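Local coordinates for protein ferredoxin NADP reductase (Plasmodium falciparum, PDB 3JQQ) that transfers electrons between reduced ferredoxin and NADP+ through a bound FAD in the apicoplast, and may serve the terminal step of isoprenoid precursor synthesis, at residues V116-E124 and N134-K143; N170-G179 and Y207-V217. The protein carries 1 engineered substitution. All coordinates share one frame; numbering follows the deposited sequence.

Contact 1. Residues V116-E124 and N134-K143; sequences VAIKIHKYE and NYGYCSGFIK. With FAD (flavin-adenine dinucleotide), chain I.
Lys-122 and Tyr-123 pair antiparallel with Tyr-135 and Asn-134 at the end of a β hairpin. Tyr-123 and Asn-134 are the hydrogen-bonded pair: Asn-134 N gives to Tyr-123 O at 2.7 Å, and Tyr-123 N answers to Asn-134 O. Gly-136 N bonds to His-121 O, after which the chain 134-143 turns into helix 137-144. Gly-136 suits this turn because a β-carbon would collide with the pyrophosphate.

Ser-139, in the helix's first turn, joins protein to cofactor. With OG beside its own backbone N (chi1 -59°), the hydroxyl accepts from His-121 N at 3.1 Å, almost straight at 170°, and donates to FAD O2P at 2.6 Å. A small hydroxyl can do both where space is short. Backbone amides of Tyr-137, Cys-138 and Ser-139 also bind phosphate oxygens, where the helix dipole probably helps to offset the negative charge.

The Tyr-123 ring is sandwiched: the FAD adenine lies over one face, and Asn-134 CB makes a CH-pi contact on the other, 3.4 Å from the ring centroid. Water 1 bridges Tyr-123 OH and Tyr-135 O. On the sheet face of Lys-122 and Tyr-135, the lysine's CG lies 3.6 Å from Tyr-135 CE2, its aliphatic chain running beside the phenol. Isoleucine suits position 120 because its two branches part: Ile-120 CG2 goes to the edge of that ring, 3.4 Å from Tyr-135 CD2, and CD1 to Ile-142.

Ala-117 O and Lys-119 N hold the flavin's N3 and O2 edge. Strand 114-123 thus holds the flavin and stacks on the adenine, while the start of helix 137-144 holds the pyrophosphate between them, as in the FAD-binding β-barrel domain of plant-type ferredoxin-NADP+ reductases.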
loop_
_atom_site.group_PDB
_atom_site.type_symbol
_atom_site.label_atom_id
_atom_site.label_comp_id
_atom_site.label_asym_id
_atom_site.label_seq_id
_atom_site.Cartn_x
_atom_site.Cartn_y
_atom_site.Cartn_z
ATOM N N VAL B 116 -10.994 -16.496 2.673
ATOM C CA VAL B 116 -10.030 -15.452 2.386
ATOM C C VAL B 116 -10.661 -14.497 1.378
ATOM O O VAL B 116 -11.367 -14.934 0.469
ATOM C CB VAL B 116 -8.727 -16.040 1.807
ATOM C CG1 VAL B 116 -8.212 -15.180 0.662
ATOM C CG2 VAL B 116 -7.676 -16.195 2.905
ATOM N N ALA B 117 -10.437 -13.198 1.558
ATOM C CA ALA B 117 -10.945 -12.202 0.619
ATOM C C ALA B 117 -9.789 -11.446 -0.016
ATOM O O ALA B 117 -9.000 -10.798 0.676
ATOM C CB ALA B 117 -11.896 -11.244 1.312
ATOM N N ILE B 118 -9.698 -11.530 -1.338
ATOM C CA ILE B 118 -8.554 -10.993 -2.063
ATOM C C ILE B 118 -8.962 -9.928 -3.069
ATOM O O ILE B 118 -9.707 -10.194 -4.011
ATOM C CB ILE B 118 -7.785 -12.111 -2.795
ATOM C CG1 ILE B 118 -7.286 -13.153 -1.793
ATOM C CG2 ILE B 118 -6.621 -11.533 -3.593
ATOM C CD1 ILE B 118 -6.525 -14.285 -2.429
ATOM N N LYS B 119 -8.467 -8.716 -2.848
ATOM C CA LYS B 119 -8.639 -7.615 -3.781
ATOM C C LYS B 119 -7.723 -7.849 -4.977
ATOM O O LYS B 119 -6.556 -8.203 -4.816
ATOM C CB LYS B 119 -8.288 -6.294 -3.087
ATOM C CG LYS B 119 -8.584 -5.023 -3.886
ATOM C CD LYS B 119 -8.010 -3.805 -3.163
ATOM C CE LYS B 119 -7.983 -2.557 -4.045
ATOM N NZ LYS B 119 -9.188 -1.693 -3.863
ATOM N N ILE B 120 -8.262 -7.677 -6.179
ATOM C CA ILE B 120 -7.482 -7.862 -7.395
ATOM C C ILE B 120 -6.895 -6.527 -7.827
ATOM O O ILE B 120 -7.622 -5.616 -8.219
ATOM C CB ILE B 120 -8.325 -8.466 -8.527
ATOM C CG1 ILE B 120 -8.940 -9.796 -8.079
ATOM C CG2 ILE B 120 -7.490 -8.657 -9.784
ATOM C CD1 ILE B 120 -7.924 -10.807 -7.571
ATOM N N HIS B 121 -5.575 -6.417 -7.726
ATOM C CA HIS B 121 -4.866 -5.185 -8.044
ATOM C C HIS B 121 -4.595 -5.068 -9.545
ATOM O O HIS B 121 -4.134 -6.018 -10.175
ATOM C CB HIS B 121 -3.560 -5.119 -7.246
ATOM C CG HIS B 121 -3.766 -5.046 -5.764
ATOM N ND1 HIS B 121 -3.646 -3.871 -5.054
ATOM C CD2 HIS B 121 -4.103 -5.997 -4.860
ATOM C CE1 HIS B 121 -3.893 -4.102 -3.776
ATOM N NE2 HIS B 121 -4.172 -5.385 -3.632
ATOM N N LYS B 122 -4.888 -3.899 -10.106
ATOM C CA LYS B 122 -4.718 -3.654 -11.537
ATOM C C LYS B 122 -3.891 -2.405 -11.822
ATOM O O LYS B 122 -3.916 -1.442 -11.056
ATOM C CB LYS B 122 -6.081 -3.477 -12.215
ATOM C CG LYS B 122 -6.801 -4.756 -12.568
ATOM C CD LYS B 122 -7.943 -4.477 -13.547
ATOM C CE LYS B 122 -9.000 -3.558 -12.939
ATOM N NZ LYS B 122 -10.090 -3.246 -13.911
ATOM N N TYR B 123 -3.169 -2.426 -12.939
ATOM C CA TYR B 123 -2.549 -1.221 -13.490
ATOM C C TYR B 123 -2.536 -1.326 -15.010
ATOM O O TYR B 123 -2.863 -2.375 -15.564
ATOM C CB TYR B 123 -1.128 -1.026 -12.954
ATOM C CG TYR B 123 -0.222 -2.221 -13.155
ATOM C CD1 TYR B 123 -0.349 -3.348 -12.356
ATOM C CD2 TYR B 123 0.760 -2.221 -14.139
ATOM C CE1 TYR B 123 0.474 -4.445 -12.530
ATOM C CE2 TYR B 123 1.590 -3.315 -14.318
ATOM C CZ TYR B 123 1.441 -4.424 -13.510
ATOM O OH TYR B 123 2.260 -5.517 -13.681
ATOM N N GLU B 124 -2.163 -0.245 -15.687
ATOM C CA GLU B 124 -2.064 -0.274 -17.145
ATOM C C GLU B 124 -1.016 0.696 -17.680
ATOM O O GLU B 124 -0.151 0.312 -18.469
ATOM C CB GLU B 124 -3.429 -0.007 -17.786
ATOM C CG GLU B 124 -4.089 1.282 -17.341
ATOM C CD GLU B 124 -5.589 1.153 -17.242
ATOM O OE1 GLU B 124 -6.302 1.990 -17.837
ATOM O OE2 GLU B 124 -6.057 0.205 -16.574
ATOM N N ASN B 134 -2.912 -4.797 -16.710
ATOM C CA ASN B 134 -2.002 -5.708 -16.035
ATOM C C ASN B 134 -2.486 -5.988 -14.617
ATOM O O ASN B 134 -3.245 -5.201 -14.052
ATOM C CB ASN B 134 -0.589 -5.121 -15.997
ATOM C CG ASN B 134 0.055 -5.051 -17.369
ATOM O OD1 ASN B 134 0.839 -5.925 -17.742
ATOM N ND2 ASN B 134 -0.278 -4.014 -18.128
ATOM N N TYR B 135 -2.049 -7.105 -14.041
ATOM C CA TYR B 135 -2.471 -7.478 -12.692
ATOM C C TYR B 135 -1.291 -7.631 -11.748
ATOM O O TYR B 135 -0.181 -7.936 -12.176
ATOM C CB TYR B 135 -3.269 -8.785 -12.720
ATOM C CG TYR B 135 -4.579 -8.657 -13.438
ATOM C CD1 TYR B 135 -4.649 -8.789 -14.817
ATOM C CD2 TYR B 135 -5.750 -8.386 -12.744
ATOM C CE1 TYR B 135 -5.850 -8.662 -15.487
ATOM C CE2 TYR B 135 -6.955 -8.258 -13.403
ATOM C CZ TYR B 135 -7.000 -8.396 -14.773
ATOM O OH TYR B 135 -8.200 -8.268 -15.433
ATOM N N GLY B 136 -1.534 -7.418 -10.460
ATOM C CA GLY B 136 -0.546 -7.771 -9.451
ATOM C C GLY B 136 -0.121 -9.205 -9.702
ATOM O O GLY B 136 -0.737 -9.906 -10.506
ATOM N N TYR B 137 0.927 -9.649 -9.020
ATOM C CA TYR B 137 1.456 -11.002 -9.235
ATOM C C TYR B 137 0.481 -12.080 -8.762
ATOM O O TYR B 137 0.075 -12.944 -9.540
ATOM C CB TYR B 137 2.819 -11.162 -8.556
ATOM C CG TYR B 137 3.425 -12.540 -8.699
ATOM C CD1 TYR B 137 3.754 -13.050 -9.948
ATOM C CD2 TYR B 137 3.683 -13.324 -7.582
ATOM C CE1 TYR B 137 4.315 -14.308 -10.081
ATOM C CE2 TYR B 137 4.244 -14.581 -7.704
ATOM C CZ TYR B 137 4.558 -15.069 -8.954
ATOM O OH TYR B 137 5.117 -16.318 -9.080
ATOM N N CYS B 138 0.103 -12.020 -7.485
ATOM C CA CYS B 138 -0.894 -12.939 -6.948
ATOM C C CYS B 138 -2.297 -12.603 -7.469
ATOM O O CYS B 138 -3.081 -13.498 -7.772
ATOM C CB CYS B 138 -0.870 -12.919 -5.418
ATOM S SG CYS B 138 -1.838 -14.225 -4.631
ATOM N N SER B 139 -2.605 -11.314 -7.582
ATOM C CA SER B 139 -3.921 -10.880 -8.059
ATOM C C SER B 139 -4.325 -11.549 -9.373
ATOM O O SER B 139 -5.460 -12.002 -9.523
ATOM C CB SER B 139 -3.968 -9.358 -8.212
ATOM O OG SER B 139 -3.701 -8.725 -6.976
ATOM N N GLY B 140 -3.397 -11.597 -10.326
ATOM C CA GLY B 140 -3.665 -12.219 -11.619
ATOM C C GLY B 140 -3.870 -13.717 -11.493
ATOM O O GLY B 140 -4.694 -14.301 -12.196
ATOM N N PHE B 141 -3.119 -14.344 -10.601
ATOM C CA PHE B 141 -3.251 -15.773 -10.340
ATOM C C PHE B 141 -4.630 -16.096 -9.767
ATOM O O PHE B 141 -5.279 -17.049 -10.198
ATOM C CB PHE B 141 -2.124 -16.236 -9.406
ATOM C CG PHE B 141 -2.380 -17.553 -8.724
ATOM C CD1 PHE B 141 -2.228 -18.751 -9.406
ATOM C CD2 PHE B 141 -2.739 -17.591 -7.386
ATOM C CE1 PHE B 141 -2.450 -19.960 -8.769
ATOM C CE2 PHE B 141 -2.966 -18.795 -6.745
ATOM C CZ PHE B 141 -2.821 -19.981 -7.438
ATOM N N ILE B 142 -5.092 -15.287 -8.810
ATOM C CA ILE B 142 -6.420 -15.475 -8.236
ATOM C C ILE B 142 -7.495 -15.169 -9.270
ATOM O O ILE B 142 -8.506 -15.867 -9.360
ATOM C CB ILE B 142 -6.629 -14.579 -7.013
ATOM C CG1 ILE B 142 -5.625 -14.951 -5.922
ATOM C CG2 ILE B 142 -8.059 -14.689 -6.494
ATOM C CD1 ILE B 142 -5.364 -13.831 -4.938
ATOM N N LYS B 143 -7.263 -14.120 -10.048
ATOM C CA LYS B 143 -8.173 -13.722 -11.108
ATOM C C LYS B 143 -8.492 -14.936 -11.961
ATOM O O LYS B 143 -9.651 -15.217 -12.261
ATOM C CB LYS B 143 -7.503 -12.663 -11.983
ATOM C CG LYS B 143 -8.415 -11.569 -12.495
ATOM C CD LYS B 143 -9.615 -12.103 -13.248
ATOM C CE LYS B 143 -10.259 -10.988 -14.065
ATOM N NZ LYS B 143 -11.744 -11.010 -13.965
HETATM P PA FAD I . 2.180 -7.232 -6.399
HETATM O O1A FAD I . 3.011 -7.722 -5.238
HETATM O O2A FAD I . 2.555 -7.950 -7.674
HETATM O O5B FAD I . 2.323 -5.631 -6.553
HETATM C C5B FAD I . 1.884 -4.768 -5.526
HETATM C C4B FAD I . 1.118 -3.583 -6.107
HETATM O O4B FAD I . 1.889 -2.924 -7.097
HETATM C C3B FAD I . -0.167 -4.031 -6.779
HETATM O O3B FAD I . -1.153 -3.054 -6.546
HETATM C C2B FAD I . 0.180 -4.053 -8.253
HETATM O O2B FAD I . -0.937 -3.712 -9.041
HETATM C C1B FAD I . 1.280 -3.013 -8.374
HETATM N N9A FAD I . 2.294 -3.386 -9.378
HETATM C C8A FAD I . 2.999 -4.559 -9.450
HETATM N N7A FAD I . 3.836 -4.491 -10.514
HETATM C C5A FAD I . 3.678 -3.291 -11.113
HETATM C C6A FAD I . 4.278 -2.713 -12.226
HETATM N N6A FAD I . 5.138 -3.410 -12.964
HETATM N N1A FAD I . 3.902 -1.443 -12.610
HETATM C C2A FAD I . 2.941 -0.761 -11.893
HETATM N N3A FAD I . 2.350 -1.344 -10.792
HETATM C C4A FAD I . 2.714 -2.589 -10.408
HETATM N N1 FAD I . -4.663 -8.446 0.691
HETATM C C2 FAD I . -5.952 -8.849 0.422
HETATM O O2 FAD I . -6.418 -8.661 -0.703
HETATM N N3 FAD I . -6.710 -9.457 1.404
HETATM C C4 FAD I . -6.183 -9.660 2.661
HETATM O O4 FAD I . -6.859 -10.198 3.535
HETATM C C4X FAD I . -4.883 -9.252 2.936
HETATM N N5 FAD I . -4.351 -9.454 4.191
HETATM C C5X FAD I . -3.061 -9.045 4.449
HETATM C C6 FAD I . -2.526 -9.249 5.717
HETATM C C7 FAD I . -1.229 -8.845 5.994
HETATM C C7M FAD I . -0.654 -9.067 7.365
HETATM C C8 FAD I . -0.468 -8.237 4.995
HETATM C C8M FAD I . 0.940 -7.787 5.273
HETATM C C9 FAD I . -1.006 -8.033 3.730
HETATM C C9A FAD I . -2.302 -8.433 3.449
HETATM N N10 FAD I . -2.827 -8.235 2.181
HETATM C C10 FAD I . -4.124 -8.642 1.940
HETATM C "C1'" FAD I . -1.970 -7.741 1.032
HETATM C "C2'" FAD I . -1.580 -8.874 0.074
HETATM O "O2'" FAD I . -0.701 -9.751 0.736
HETATM C "C3'" FAD I . -0.861 -8.447 -1.216
HETATM O "O3'" FAD I . 0.099 -7.448 -0.948
HETATM C "C4'" FAD I . -1.801 -7.981 -2.327
HETATM O "O4'" FAD I . -2.598 -9.070 -2.734
HETATM C "C5'" FAD I . -1.004 -7.495 -3.533
HETATM O "O5'" FAD I . -0.235 -8.581 -3.994
HETATM P P FAD I . 0.032 -8.825 -5.563
HETATM O O1P FAD I . 1.073 -9.906 -5.732
HETATM O O2P FAD I . -1.241 -9.176 -6.299
HETATM O O3P FAD I . 0.613 -7.417 -6.080
HETATM O O HOH W 1 2.403 -7.438 -11.199
#

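Contact 2. Residues N170-G179 and Y207-V217; sequences NTNFIFIATG and YTGYITIYYGV. With A2P (adenosine-2'-5'-diphosphate), chain J.
Phe-173 to Thr-178 runs parallel to Ile-211 to Gly-216 as neighbouring strands of the Rossmann-like NADP-binding domain, joined by a right-handed β-α-β crossover through helix 183-192. The axes of strands 173-178 and 211-217 come within 4.6 Å of each other, 6° from parallel.

Backbone hydrogen bonds pass in alternation from Phe-173 N to Tyr-210 O through Gly-179 N to Gly-216 O. Asn-172 extends the pattern with its side chain: OD1 takes Tyr-210 N on a lone pair at 2.8 Å, while its ND2 is held by Tyr-277 O. Just before it, Asn-170 OD1 accepts Thr-208 N from well above its carbonyl plane. Tyr-207, CG anti to the backbone N (chi1 170°), reaches 170-179 with the edge of its ring, and its OH donates to Thr-171 O at 2.7 Å. Gly-209 suits the close approach there, since a β-carbon would strike the carbonyls of Asn-170 and Thr-171.

Apolar contacts divide between two faces. On one, Ile-211 CG1 meets the edge of the Phe-173 ring and Ile-211 CG2 approaches Phe-175 CE1 at 3.5 Å, beneath helix 183-192. On the other, Ile-174 CG2 lies at the Tyr-214 ring edge, 3.7 Å from Tyr-214 CE1, and Ile-176 CG1 touches Tyr-214 CD1; helix 259-265 packs against Ile-176 and Tyr-214. Branched and flat apolar groups fill the space between sheet and helix.

At the C-terminal ends, Gly-179 leaves room for the nucleotide, whose C5' lies 3.6 Å from Gly-179 N. Beside it, Tyr-215 OH, which is also bonded to Leu-224 N, gives its hydrogen to Gly-179 O at 2.8 Å, with that oxygen at the ring edge.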
loop_
_atom_site.group_PDB
_atom_site.type_symbol
_atom_site.label_atom_id
_atom_site.label_comp_id
_atom_site.label_asym_id
_atom_site.label_seq_id
_atom_site.Cartn_x
_atom_site.Cartn_y
_atom_site.Cartn_z
ATOM N N ASN B 170 -16.823 -12.328 28.420
ATOM C CA ASN B 170 -17.678 -11.422 27.660
ATOM C C ASN B 170 -17.009 -10.068 27.441
ATOM O O ASN B 170 -17.601 -9.020 27.697
ATOM C CB ASN B 170 -19.031 -11.252 28.351
ATOM C CG ASN B 170 -19.866 -12.517 28.305
ATOM O OD1 ASN B 170 -19.897 -13.216 27.291
ATOM N ND2 ASN B 170 -20.549 -12.818 29.403
ATOM N N THR B 171 -15.776 -10.107 26.958
ATOM C CA THR B 171 -14.990 -8.896 26.761
ATOM C C THR B 171 -15.523 -8.048 25.615
ATOM O O THR B 171 -16.009 -8.577 24.615
ATOM C CB THR B 171 -13.503 -9.224 26.514
ATOM O OG1 THR B 171 -13.376 -10.022 25.331
ATOM C CG2 THR B 171 -12.929 -9.991 27.692
ATOM N N ASN B 172 -15.445 -6.733 25.766
ATOM C CA ASN B 172 -15.908 -5.800 24.754
ATOM C C ASN B 172 -14.806 -5.475 23.755
ATOM O O ASN B 172 -13.626 -5.601 24.073
ATOM C CB ASN B 172 -16.427 -4.523 25.410
ATOM C CG ASN B 172 -17.409 -4.802 26.530
ATOM O OD1 ASN B 172 -18.422 -5.463 26.330
ATOM N ND2 ASN B 172 -17.109 -4.298 27.722
ATOM N N PHE B 173 -15.184 -5.056 22.555
ATOM C CA PHE B 173 -14.209 -4.773 21.501
ATOM C C PHE B 173 -14.505 -3.490 20.732
ATOM O O PHE B 173 -15.656 -3.065 20.617
ATOM C CB PHE B 173 -14.156 -5.922 20.491
ATOM C CG PHE B 173 -13.763 -7.249 21.081
ATOM C CD1 PHE B 173 -14.723 -8.201 21.381
ATOM C CD2 PHE B 173 -12.432 -7.554 21.311
ATOM C CE1 PHE B 173 -14.366 -9.427 21.911
ATOM C CE2 PHE B 173 -12.071 -8.782 21.837
ATOM C CZ PHE B 173 -13.036 -9.717 22.143
ATOM N N ILE B 174 -13.443 -2.886 20.209
ATOM C CA ILE B 174 -13.548 -1.885 19.158
ATOM C C ILE B 174 -12.711 -2.377 17.981
ATOM O O ILE B 174 -11.493 -2.501 18.089
ATOM C CB ILE B 174 -13.021 -0.516 19.606
ATOM C CG1 ILE B 174 -13.905 0.065 20.713
ATOM C CG2 ILE B 174 -12.940 0.445 18.427
ATOM C CD1 ILE B 174 -13.321 1.301 21.374
ATOM N N PHE B 175 -13.369 -2.684 16.866
ATOM C CA PHE B 175 -12.661 -3.099 15.660
ATOM C C PHE B 175 -12.624 -1.948 14.662
ATOM O O PHE B 175 -13.656 -1.357 14.349
ATOM C CB PHE B 175 -13.331 -4.311 15.003
ATOM C CG PHE B 175 -13.436 -5.520 15.895
ATOM C CD1 PHE B 175 -14.568 -6.319 15.859
ATOM C CD2 PHE B 175 -12.411 -5.863 16.759
ATOM C CE1 PHE B 175 -14.676 -7.436 16.666
ATOM C CE2 PHE B 175 -12.514 -6.979 17.573
ATOM C CZ PHE B 175 -13.648 -7.767 17.525
ATOM N N ILE B 176 -11.435 -1.634 14.160
ATOM C CA ILE B 176 -11.285 -0.580 13.161
ATOM C C ILE B 176 -10.697 -1.164 11.877
ATOM O O ILE B 176 -9.667 -1.833 11.910
ATOM C CB ILE B 176 -10.411 0.575 13.694
ATOM C CG1 ILE B 176 -11.094 1.238 14.894
ATOM C CG2 ILE B 176 -10.143 1.594 12.601
ATOM C CD1 ILE B 176 -10.200 2.184 15.669
ATOM N N ALA B 177 -11.361 -0.923 10.749
ATOM C CA ALA B 177 -10.962 -1.558 9.495
ATOM C C ALA B 177 -11.073 -0.661 8.264
ATOM O O ALA B 177 -11.842 0.303 8.242
ATOM C CB ALA B 177 -11.761 -2.843 9.278
ATOM N N THR B 178 -10.285 -0.994 7.246
ATOM C CA THR B 178 -10.447 -0.436 5.910
ATOM C C THR B 178 -10.332 -1.565 4.892
ATOM O O THR B 178 -9.499 -2.458 5.037
ATOM C CB THR B 178 -9.385 0.641 5.585
ATOM O OG1 THR B 178 -8.074 0.058 5.625
ATOM C CG2 THR B 178 -9.461 1.790 6.581
ATOM N N GLY B 179 -11.175 -1.528 3.864
ATOM C CA GLY B 179 -11.109 -2.519 2.792
ATOM C C GLY B 179 -11.094 -3.954 3.285
ATOM O O GLY B 179 -11.969 -4.366 4.043
ATOM N N TYR B 207 -21.996 -15.545 24.110
ATOM C CA TYR B 207 -21.230 -14.310 24.214
ATOM C C TYR B 207 -22.158 -13.103 24.277
ATOM O O TYR B 207 -23.091 -12.988 23.483
ATOM C CB TYR B 207 -20.261 -14.180 23.037
ATOM C CG TYR B 207 -19.603 -12.824 22.931
ATOM C CD1 TYR B 207 -18.650 -12.418 23.855
ATOM C CD2 TYR B 207 -19.932 -11.951 21.903
ATOM C CE1 TYR B 207 -18.046 -11.179 23.761
ATOM C CE2 TYR B 207 -19.332 -10.710 21.800
ATOM C CZ TYR B 207 -18.391 -10.331 22.732
ATOM O OH TYR B 207 -17.791 -9.095 22.633
ATOM N N THR B 208 -21.899 -12.204 25.222
ATOM C CA THR B 208 -22.766 -11.044 25.410
ATOM C C THR B 208 -22.009 -9.750 25.724
ATOM O O THR B 208 -22.480 -8.921 26.504
ATOM C CB THR B 208 -23.841 -11.310 26.489
ATOM O OG1 THR B 208 -23.264 -12.039 27.581
ATOM C CG2 THR B 208 -24.986 -12.124 25.902
ATOM N N GLY B 209 -20.843 -9.580 25.108
ATOM C CA GLY B 209 -20.096 -8.329 25.211
ATOM C C GLY B 209 -20.566 -7.336 24.162
ATOM O O GLY B 209 -21.476 -7.632 23.388
ATOM N N TYR B 210 -19.955 -6.155 24.131
ATOM C CA TYR B 210 -20.332 -5.145 23.146
ATOM C C TYR B 210 -19.205 -4.865 22.159
ATOM O O TYR B 210 -18.066 -4.617 22.552
ATOM C CB TYR B 210 -20.777 -3.847 23.826
ATOM C CG TYR B 210 -21.658 -2.984 22.948
ATOM C CD1 TYR B 210 -22.845 -3.481 22.426
ATOM C CD2 TYR B 210 -21.310 -1.672 22.645
ATOM C CE1 TYR B 210 -23.657 -2.704 21.623
ATOM C CE2 TYR B 210 -22.116 -0.882 21.839
ATOM C CZ TYR B 210 -23.290 -1.406 21.334
ATOM O OH TYR B 210 -24.104 -0.628 20.535
ATOM N N ILE B 211 -19.540 -4.908 20.874
ATOM C CA ILE B 211 -18.560 -4.688 19.810
ATOM C C ILE B 211 -18.910 -3.453 18.988
ATOM O O ILE B 211 -20.035 -3.312 18.508
ATOM C CB ILE B 211 -18.473 -5.913 18.879
ATOM C CG1 ILE B 211 -18.058 -7.158 19.679
ATOM C CG2 ILE B 211 -17.504 -5.649 17.733
ATOM C CD1 ILE B 211 -18.281 -8.459 18.939
ATOM N N THR B 212 -17.943 -2.555 18.837
ATOM C CA THR B 212 -18.129 -1.365 18.021
ATOM C C THR B 212 -17.205 -1.425 16.814
ATOM O O THR B 212 -15.988 -1.541 16.956
ATOM C CB THR B 212 -17.840 -0.077 18.811
ATOM O OG1 THR B 212 -18.498 -0.135 20.083
ATOM C CG2 THR B 212 -18.330 1.141 18.041
ATOM N N ILE B 213 -17.789 -1.346 15.626
ATOM C CA ILE B 213 -17.023 -1.492 14.401
ATOM C C ILE B 213 -16.972 -0.197 13.604
ATOM O O ILE B 213 -18.003 0.408 13.311
ATOM C CB ILE B 213 -17.593 -2.617 13.520
ATOM C CG1 ILE B 213 -17.770 -3.890 14.350
ATOM C CG2 ILE B 213 -16.690 -2.868 12.322
ATOM C CD1 ILE B 213 -17.953 -5.138 13.524
ATOM N N TYR B 214 -15.758 0.226 13.270
ATOM C CA TYR B 214 -15.549 1.382 12.412
ATOM C C TYR B 214 -14.918 0.891 11.118
ATOM O O TYR B 214 -13.790 0.397 11.117
ATOM C CB TYR B 214 -14.641 2.403 13.096
ATOM C CG TYR B 214 -15.183 2.934 14.405
ATOM C CD1 TYR B 214 -14.697 2.467 15.620
ATOM C CD2 TYR B 214 -16.175 3.904 14.426
ATOM C CE1 TYR B 214 -15.187 2.953 16.820
ATOM C CE2 TYR B 214 -16.671 4.394 15.620
ATOM C CZ TYR B 214 -16.173 3.915 16.812
ATOM O OH TYR B 214 -16.664 4.403 18.001
ATOM N N TYR B 215 -15.649 1.020 10.019
ATOM C CA TYR B 215 -15.256 0.375 8.777
ATOM C C TYR B 215 -15.268 1.363 7.619
ATOM O O TYR B 215 -16.315 1.891 7.244
ATOM C CB TYR B 215 -16.185 -0.816 8.508
ATOM C CG TYR B 215 -15.807 -1.699 7.338
ATOM C CD1 TYR B 215 -14.499 -1.768 6.878
ATOM C CD2 TYR B 215 -16.764 -2.493 6.713
ATOM C CE1 TYR B 215 -14.161 -2.583 5.814
ATOM C CE2 TYR B 215 -16.436 -3.311 5.650
ATOM C CZ TYR B 215 -15.132 -3.352 5.205
ATOM O OH TYR B 215 -14.801 -4.170 4.147
ATOM N N GLY B 216 -14.086 1.614 7.067
ATOM C CA GLY B 216 -13.932 2.540 5.955
ATOM C C GLY B 216 -13.819 1.823 4.626
ATOM O O GLY B 216 -12.953 0.967 4.437
ATOM N N VAL B 217 -14.715 2.168 3.709
ATOM C CA VAL B 217 -14.701 1.628 2.359
ATOM C C VAL B 217 -15.116 2.739 1.401
ATOM O O VAL B 217 -15.502 3.823 1.838
ATOM C CB VAL B 217 -15.647 0.418 2.216
ATOM C CG1 VAL B 217 -15.100 -0.778 2.980
ATOM C CG2 VAL B 217 -17.048 0.772 2.696
HETATM P P1 A2P J . -9.960 6.116 -1.091
HETATM O O1P A2P J . -9.625 7.567 -0.851
HETATM O O2P A2P J . -8.779 5.276 -1.514
HETATM O O3P A2P J . -11.211 5.898 -1.907
HETATM P P2 A2P J . -8.543 0.047 -0.372
HETATM O O4P A2P J . -8.397 -1.082 0.620
HETATM O O5P A2P J . -7.236 0.580 -0.914
HETATM O O6P A2P J . -9.612 -0.184 -1.413
HETATM O "O5'" A2P J . -9.118 1.265 0.510
HETATM C "C5'" A2P J . -10.080 1.015 1.533
HETATM C "C4'" A2P J . -10.642 2.340 2.031
HETATM O "O4'" A2P J . -9.652 3.027 2.806
HETATM C "C3'" A2P J . -11.010 3.259 0.875
HETATM O "O3'" A2P J . -12.253 3.898 1.186
HETATM C "C2'" A2P J . -9.910 4.298 0.846
HETATM O "O2'" A2P J . -10.363 5.561 0.367
HETATM C "C1'" A2P J . -9.600 4.375 2.331
HETATM N N9 A2P J . -8.333 5.098 2.605
HETATM C C8 A2P J . -7.442 5.531 1.691
HETATM N N7 A2P J . -6.408 6.177 2.290
HETATM C C5 A2P J . -6.642 6.168 3.617
HETATM C C6 A2P J . -5.960 6.673 4.833
HETATM N N6 A2P J . -4.783 7.336 4.750
HETATM N N1 A2P J . -6.547 6.450 6.030
HETATM C C2 A2P J . -7.715 5.790 6.134
HETATM N N3 A2P J . -8.388 5.307 5.076
HETATM C C4 A2P J . -7.913 5.462 3.817
HETATM O O HOH W 2 -17.911 -1.769 21.960
#

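The two contacts belong to the two domains of the reductase and follow in series along the chain: contact 1 closes within the FAD-binding part before contact 2 opens in the NADP-binding part. Contact 1 uses the edge of an antiparallel sheet, where strand 134-135 is outermost; contact 2 joins inner strands of a five-stranded parallel sheet. Their centres are about 28 Å apart, on opposite sides of the chain's centre, yet their nearest atoms come to about 7 Å without touching. The nucleotide spans this interval: Lys-119 of contact 1, its NZ also hydrogen-bonded to Asn-33, forms a salt bridge with adenosine-2'-5'-diphosphate, which also lies against Gly-179 and Val-217, consistent with a cleft that brings NADP(H) toward flavin.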